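Local coordinates for ABC transporter, substrate binding protein (Agrobacterium tumefaciens, PDB 3C9H) that probably serves as the periplasmic solute-binding component of an ABC transporter, capturing a substrate for uptake, and binds a magnesium ion, at residues E66-T70 with G71-D75; T291-A294 with R295-I299; D97-V100 with K101-N104. All coordinates share one frame; numbering follows the deposited sequence.

Contact 1 of 3, residues E66-T70 with G71-D75; sequences EDMLT and GEIYD
Leu-69 O accepts the first helical N-H across this junction, from Ile-73 N at 3.0 Å, as the chain leaves strand 62-67 and winds into helix 70-82. The bond is fairly straight, 155° at the hydrogen, and Glu-72 N adds a weak one to the same oxygen. Leu-69 thus holds the N-cap position. One residue on, Tyr-74 N reaches Thr-70 O at 3.2 Å, almost linear at 173°.

The tightest side-chain meeting is Met-68 on Ile-73. Met-68 sets CG between its backbone N and carbonyl carbon (chi1 75°), which presses CG against Ile-73 CG1 at 3.4 Å, closer than usual for two carbons. Its SD then passes crosswise to the Glu-72 chain, 3.8 Å from Glu-72 CG. Thr-70 OG1 is hydrogen-bonded to Gly-182 N and to a bound citrate, probably from the crystallisation liquor; Ser-41 of the magnesium site is close by. The helix start therefore borders a pocket, consistent with a ligand-binding cleft.

Met-68 rests on Tyr-39 of strand 35-40, Ile-73 on Ala-91 and Ser-93 of strand 90-93, and the Tyr-74 ring on helix 96-104.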
# COMPACT_ATOMS: atom_id res chain seq x y z
N GLU A 66 12.70 -6.39 -7.27
CA GLU A 66 13.17 -5.93 -5.98
C GLU A 66 12.04 -5.41 -5.10
O GLU A 66 11.40 -4.39 -5.39
CB GLU A 66 14.25 -4.83 -6.14
CG GLU A 66 15.36 -5.21 -7.09
CD GLU A 66 16.72 -4.61 -6.72
OE1 GLU A 66 16.91 -4.12 -5.57
OE2 GLU A 66 17.62 -4.67 -7.59
N ASP A 67 11.82 -6.14 -4.01
CA ASP A 67 10.80 -5.88 -3.02
C ASP A 67 11.48 -5.05 -1.93
O ASP A 67 12.39 -5.51 -1.24
CB ASP A 67 10.26 -7.24 -2.52
CG ASP A 67 9.34 -7.17 -1.31
OD1 ASP A 67 9.10 -6.08 -0.74
OD2 ASP A 67 8.85 -8.25 -0.93
N MET A 68 11.00 -3.83 -1.78
CA MET A 68 11.59 -2.88 -0.88
C MET A 68 10.54 -1.94 -0.29
O MET A 68 9.42 -1.82 -0.81
CB MET A 68 12.72 -2.11 -1.59
CG MET A 68 12.32 -1.05 -2.60
SD MET A 68 13.68 -0.33 -3.62
CE MET A 68 14.02 -1.73 -4.64
N LEU A 69 10.91 -1.27 0.79
CA LEU A 69 10.02 -0.28 1.43
C LEU A 69 9.76 0.90 0.50
O LEU A 69 10.63 1.28 -0.30
CB LEU A 69 10.60 0.21 2.75
CG LEU A 69 10.67 -0.77 3.92
CD1 LEU A 69 11.50 -0.16 5.06
CD2 LEU A 69 9.26 -1.15 4.42
N THR A 70 8.58 1.49 0.63
CA THR A 70 8.15 2.60 -0.25
C THR A 70 9.14 3.78 -0.23
O THR A 70 9.47 4.37 -1.25
CB THR A 70 6.71 3.05 0.14
OG1 THR A 70 6.65 3.32 1.55
CG2 THR A 70 5.65 1.99 -0.24
N GLY A 71 9.63 4.10 0.96
CA GLY A 71 10.60 5.21 1.14
C GLY A 71 11.92 4.94 0.45
O GLY A 71 12.61 5.87 0.03
N GLU A 72 12.28 3.67 0.34
CA GLU A 72 13.49 3.25 -0.34
C GLU A 72 13.35 3.28 -1.85
O GLU A 72 14.31 3.60 -2.56
CB GLU A 72 13.88 1.85 0.14
CG GLU A 72 15.16 1.30 -0.49
CD GLU A 72 16.38 2.21 -0.39
OE1 GLU A 72 16.45 3.09 0.50
OE2 GLU A 72 17.31 1.99 -1.20
N ILE A 73 12.16 2.94 -2.35
CA ILE A 73 11.87 3.09 -3.78
C ILE A 73 12.14 4.53 -4.17
O ILE A 73 12.88 4.78 -5.10
CB ILE A 73 10.43 2.72 -4.15
CG1 ILE A 73 10.18 1.21 -3.91
CG2 ILE A 73 10.15 3.07 -5.62
CD1 ILE A 73 8.69 0.78 -3.98
N TYR A 74 11.54 5.46 -3.43
CA TYR A 74 11.73 6.90 -3.67
C TYR A 74 13.21 7.30 -3.58
O TYR A 74 13.78 7.88 -4.51
CB TYR A 74 10.89 7.70 -2.66
CG TYR A 74 11.09 9.21 -2.80
CD1 TYR A 74 10.36 9.95 -3.72
CD2 TYR A 74 12.01 9.87 -2.00
CE1 TYR A 74 10.58 11.33 -3.86
CE2 TYR A 74 12.21 11.24 -2.13
CZ TYR A 74 11.50 11.96 -3.05
OH TYR A 74 11.73 13.32 -3.18
N ASP A 75 13.83 7.03 -2.44
CA ASP A 75 15.23 7.42 -2.22
C ASP A 75 16.18 6.87 -3.27
O ASP A 75 17.09 7.57 -3.74
CB ASP A 75 15.71 6.96 -0.85
CG ASP A 75 15.13 7.76 0.27
OD1 ASP A 75 14.57 8.84 0.02
OD2 ASP A 75 15.25 7.29 1.43

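Contact 2 of 3, residues T291-A294 with R295-I299; sequences TIMA and RQLQI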
# COMPACT_ATOMS: atom_id res chain seq x y z
N THR A 291 -7.48 -8.78 -13.50
CA THR A 291 -8.27 -9.94 -13.06
C THR A 291 -7.46 -10.85 -12.11
O THR A 291 -8.01 -11.39 -11.14
CB THR A 291 -8.85 -10.74 -14.25
OG1 THR A 291 -9.65 -9.88 -15.05
CG2 THR A 291 -9.74 -11.91 -13.77
N ILE A 292 -6.17 -11.01 -12.37
CA ILE A 292 -5.27 -11.75 -11.45
C ILE A 292 -5.24 -11.09 -10.08
O ILE A 292 -5.41 -11.76 -9.06
CB ILE A 292 -3.83 -11.90 -11.99
CG1 ILE A 292 -3.83 -12.77 -13.26
CG2 ILE A 292 -2.91 -12.50 -10.91
CD1 ILE A 292 -2.52 -12.65 -14.12
N MET A 293 -5.05 -9.78 -10.04
CA MET A 293 -5.14 -9.02 -8.76
C MET A 293 -6.46 -9.27 -8.00
O MET A 293 -6.48 -9.69 -6.84
CB MET A 293 -5.11 -7.52 -9.04
CG MET A 293 -3.77 -6.86 -9.25
SD MET A 293 -4.09 -5.12 -9.76
CE MET A 293 -2.51 -4.77 -10.52
N ALA A 294 -7.57 -8.99 -8.68
CA ALA A 294 -8.89 -9.11 -8.09
C ALA A 294 -9.22 -10.53 -7.64
O ALA A 294 -9.78 -10.73 -6.57
CB ALA A 294 -9.94 -8.63 -9.07
N ARG A 295 -8.89 -11.51 -8.48
CA ARG A 295 -9.36 -12.88 -8.28
C ARG A 295 -8.36 -13.75 -7.55
O ARG A 295 -8.76 -14.75 -6.94
CB ARG A 295 -9.71 -13.53 -9.61
CG ARG A 295 -10.65 -12.71 -10.44
CD ARG A 295 -12.13 -13.05 -10.27
NE ARG A 295 -12.87 -12.54 -11.43
CZ ARG A 295 -13.19 -11.26 -11.65
NH1 ARG A 295 -12.88 -10.31 -10.77
NH2 ARG A 295 -13.84 -10.93 -12.77
N GLN A 296 -7.08 -13.40 -7.62
CA GLN A 296 -6.04 -14.21 -7.00
C GLN A 296 -5.42 -13.58 -5.78
O GLN A 296 -5.18 -14.28 -4.79
CB GLN A 296 -4.95 -14.60 -8.00
CG GLN A 296 -5.44 -15.63 -9.00
CD GLN A 296 -4.35 -16.07 -9.98
OE1 GLN A 296 -3.22 -16.37 -9.59
NE2 GLN A 296 -4.71 -16.13 -11.26
N LEU A 297 -5.17 -12.26 -5.81
CA LEU A 297 -4.37 -11.62 -4.78
C LEU A 297 -5.20 -10.84 -3.76
O LEU A 297 -4.63 -10.18 -2.88
CB LEU A 297 -3.33 -10.67 -5.42
CG LEU A 297 -2.57 -11.12 -6.67
CD1 LEU A 297 -1.53 -10.09 -7.08
CD2 LEU A 297 -1.94 -12.49 -6.46
N GLN A 298 -6.53 -10.88 -3.87
CA GLN A 298 -7.38 -10.09 -2.97
C GLN A 298 -7.03 -8.61 -3.00
O GLN A 298 -7.14 -7.91 -2.00
CB GLN A 298 -7.26 -10.62 -1.53
CG GLN A 298 -7.75 -12.03 -1.32
CD GLN A 298 -9.22 -12.06 -1.03
OE1 GLN A 298 -10.02 -11.38 -1.69
NE2 GLN A 298 -9.60 -12.82 -0.02
N ILE A 299 -6.58 -8.12 -4.17
CA ILE A 299 -6.27 -6.73 -4.36
C ILE A 299 -7.32 -6.17 -5.34
O ILE A 299 -7.35 -6.56 -6.52
CB ILE A 299 -4.88 -6.56 -4.93
CG1 ILE A 299 -3.84 -7.08 -3.92
CG2 ILE A 299 -4.66 -5.09 -5.31
CD1 ILE A 299 -2.41 -7.02 -4.43
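Met-293 O takes hydrogen bonds from Leu-297 N and Ile-299 N where helix 287-296 unwinds, and one residue earlier Ile-292 O also takes two, the usual i to i+4 bond from Gln-296 N and an i to i+5 bond from Leu-297 N at 3.3 Å, a pi-type widening of the last turn.

Among the side chains, Arg-295 folds back along the turn before it. Its chain bends at chi2 (-94°), bringing CG to 3.5 Å from Thr-291 CG2 and laying one guanidinium face beneath that methyl, which sits off-centre toward the rim. Ala-294 CB touches Arg-295 NH1 at 3.8 Å. Thr-291 OG1 takes no part in this, being bonded to Lys-287 O. On another side of the helix Ile-292 and Gln-296 run side by side in the same direction, and the methyl Ile-292 CG2 meets the amide carbon Gln-296 CD at 4.0 Å. Met-293 and Ile-299 join the hydrophobic interior, with Met-293 CB 4.2 Å from Ile-299 CB across the capping turn.

That turn rests on the i to i+6 bond from Ile-299 N to Met-293 O (3.1 Å, 165° at the hydrogen) and on the positive phi of Gln-298 (56°), which together swing the chain off the helix end. The two donors at Met-293 O arrive from opposite faces of its carbonyl plane. Ile-299 O then comes back over the last turn and lies 3.4 Å from Ala-294 CA in a CA-H...O contact.

Helix 44-57 lies against this side: Ile-292 and Met-293 lie on Met-50, Gln-296 and Leu-297 on Pro-49. Helix 274-285 offers Phe-283 to Ile-292 and Phe-284 to Met-293, and beyond the cap Ile-299 touches Ser-237 of helix 236-245.

Contact 3 of 3, residues D97-V100 with K101-N104; sequences DLQV and KLSN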
# COMPACT_ATOMS: atom_id res chain seq x y z
N ASP A 97 1.89 9.52 -2.43
CA ASP A 97 2.50 10.83 -2.37
C ASP A 97 3.94 10.87 -2.89
O ASP A 97 4.30 11.77 -3.66
CB ASP A 97 2.36 11.41 -0.96
CG ASP A 97 3.02 10.56 0.13
OD1 ASP A 97 3.09 9.32 0.02
OD2 ASP A 97 3.40 11.17 1.16
N LEU A 98 4.74 9.86 -2.55
CA LEU A 98 6.12 9.81 -3.00
C LEU A 98 6.19 9.53 -4.49
O LEU A 98 7.10 10.00 -5.17
CB LEU A 98 6.91 8.72 -2.23
CG LEU A 98 7.02 8.98 -0.72
CD1 LEU A 98 7.84 7.91 -0.02
CD2 LEU A 98 7.56 10.42 -0.43
N GLN A 99 5.23 8.76 -5.01
CA GLN A 99 5.18 8.48 -6.44
C GLN A 99 4.78 9.70 -7.24
O GLN A 99 5.34 9.97 -8.29
CB GLN A 99 4.24 7.31 -6.72
CG GLN A 99 4.81 5.97 -6.23
CD GLN A 99 5.90 5.43 -7.14
OE1 GLN A 99 7.07 5.82 -7.04
NE2 GLN A 99 5.53 4.49 -8.03
N VAL A 100 3.80 10.44 -6.75
CA VAL A 100 3.40 11.69 -7.41
C VAL A 100 4.53 12.72 -7.30
O VAL A 100 4.82 13.40 -8.28
CB VAL A 100 2.06 12.22 -6.85
CG1 VAL A 100 1.75 13.68 -7.38
CG2 VAL A 100 0.93 11.26 -7.24
N LYS A 101 5.20 12.81 -6.16
CA LYS A 101 6.41 13.64 -6.07
C LYS A 101 7.50 13.30 -7.11
O LYS A 101 8.02 14.21 -7.75
CB LYS A 101 7.00 13.66 -4.66
CG LYS A 101 8.20 14.60 -4.52
CD LYS A 101 8.51 14.86 -3.08
CE LYS A 101 9.63 15.93 -2.90
NZ LYS A 101 9.40 17.24 -3.66
N LEU A 102 7.89 12.03 -7.26
CA LEU A 102 8.83 11.66 -8.32
C LEU A 102 8.36 12.19 -9.66
O LEU A 102 9.13 12.77 -10.40
CB LEU A 102 9.02 10.15 -8.45
CG LEU A 102 9.76 9.35 -7.39
CD1 LEU A 102 9.59 7.85 -7.70
CD2 LEU A 102 11.22 9.72 -7.31
N SER A 103 7.08 11.96 -9.96
CA SER A 103 6.51 12.33 -11.24
C SER A 103 6.51 13.85 -11.42
O SER A 103 6.82 14.38 -12.51
CB SER A 103 5.09 11.76 -11.34
OG SER A 103 5.09 10.34 -11.23
N ASN A 104 6.17 14.56 -10.35
CA ASN A 104 6.21 16.02 -10.37
C ASN A 104 7.64 16.61 -10.55
O ASN A 104 7.81 17.67 -11.15
CB ASN A 104 5.58 16.54 -9.08
CG ASN A 104 5.27 18.01 -9.12
OD1 ASN A 104 5.92 18.80 -8.42
ND2 ASN A 104 4.30 18.40 -9.94
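Ser-103 turns its OG back toward the preceding turn (chi1 -60°, anti to its own carbonyl carbon), and Gln-99 bends at chi2 (-76°) so that its amide oxygen swings over Leu-102. Both belong to the short alpha-helix 96-104 of a periplasmic-binding-protein fold, whose i to i+4 backbone bonds run without a break here, from Lys-101 N to Asp-97 O (2.9 Å) as far as Asn-104 N to Val-100 O (2.7 Å).

Gln-99 OE1 comes to 3.3 Å from the methyl Leu-102 CD1, the two side chains crossing at a slant. This is plain van der Waals touch; the amide is held from its other end, where Gln-99 NE2 donates to Ile-264 O of strand 258-268. Leu-102 itself packs on Tyr-74 and Val-78 of helix 70-82, so the leucine lies between that helix and the glutamine.

Lys-101 keeps its CB near the Asp-97 carbonyl, 3.4 Å from Asp-97 O, and carries its amine away to a salt bridge with Asp-105. Asp-97, which is buried, has its OD2 in a salt bridge with Arg-341. The polar group of buried Ser-103 is satisfied within the helix: Gln-99 O accepts from Ser-103 N at 3.1 Å and, from the opposite face of its carbonyl plane, from Ser-103 OG at 3.0 Å.

In the fold
From the N terminus, contact 1 comes first, at the turn from strand 62-67 into helix 70-82; contact 3 follows on helix 96-104, and contact 2 comes much later, at the end of helix 287-296. Each is a local turn of chain, so they run in series and none encloses or crosses another. Contacts 1 and 3 touch: the Tyr-74 ring lies against Leu-98, Lys-101 and Leu-102, joining their two helices beside strand 90-93. Contact 2 stands apart, its nearest atoms about 12 Å from contact 1 and about 13 Å from contact 3. Ser-41 and Asp-43 of the magnesium site lie in the region between contacts 1 and 2.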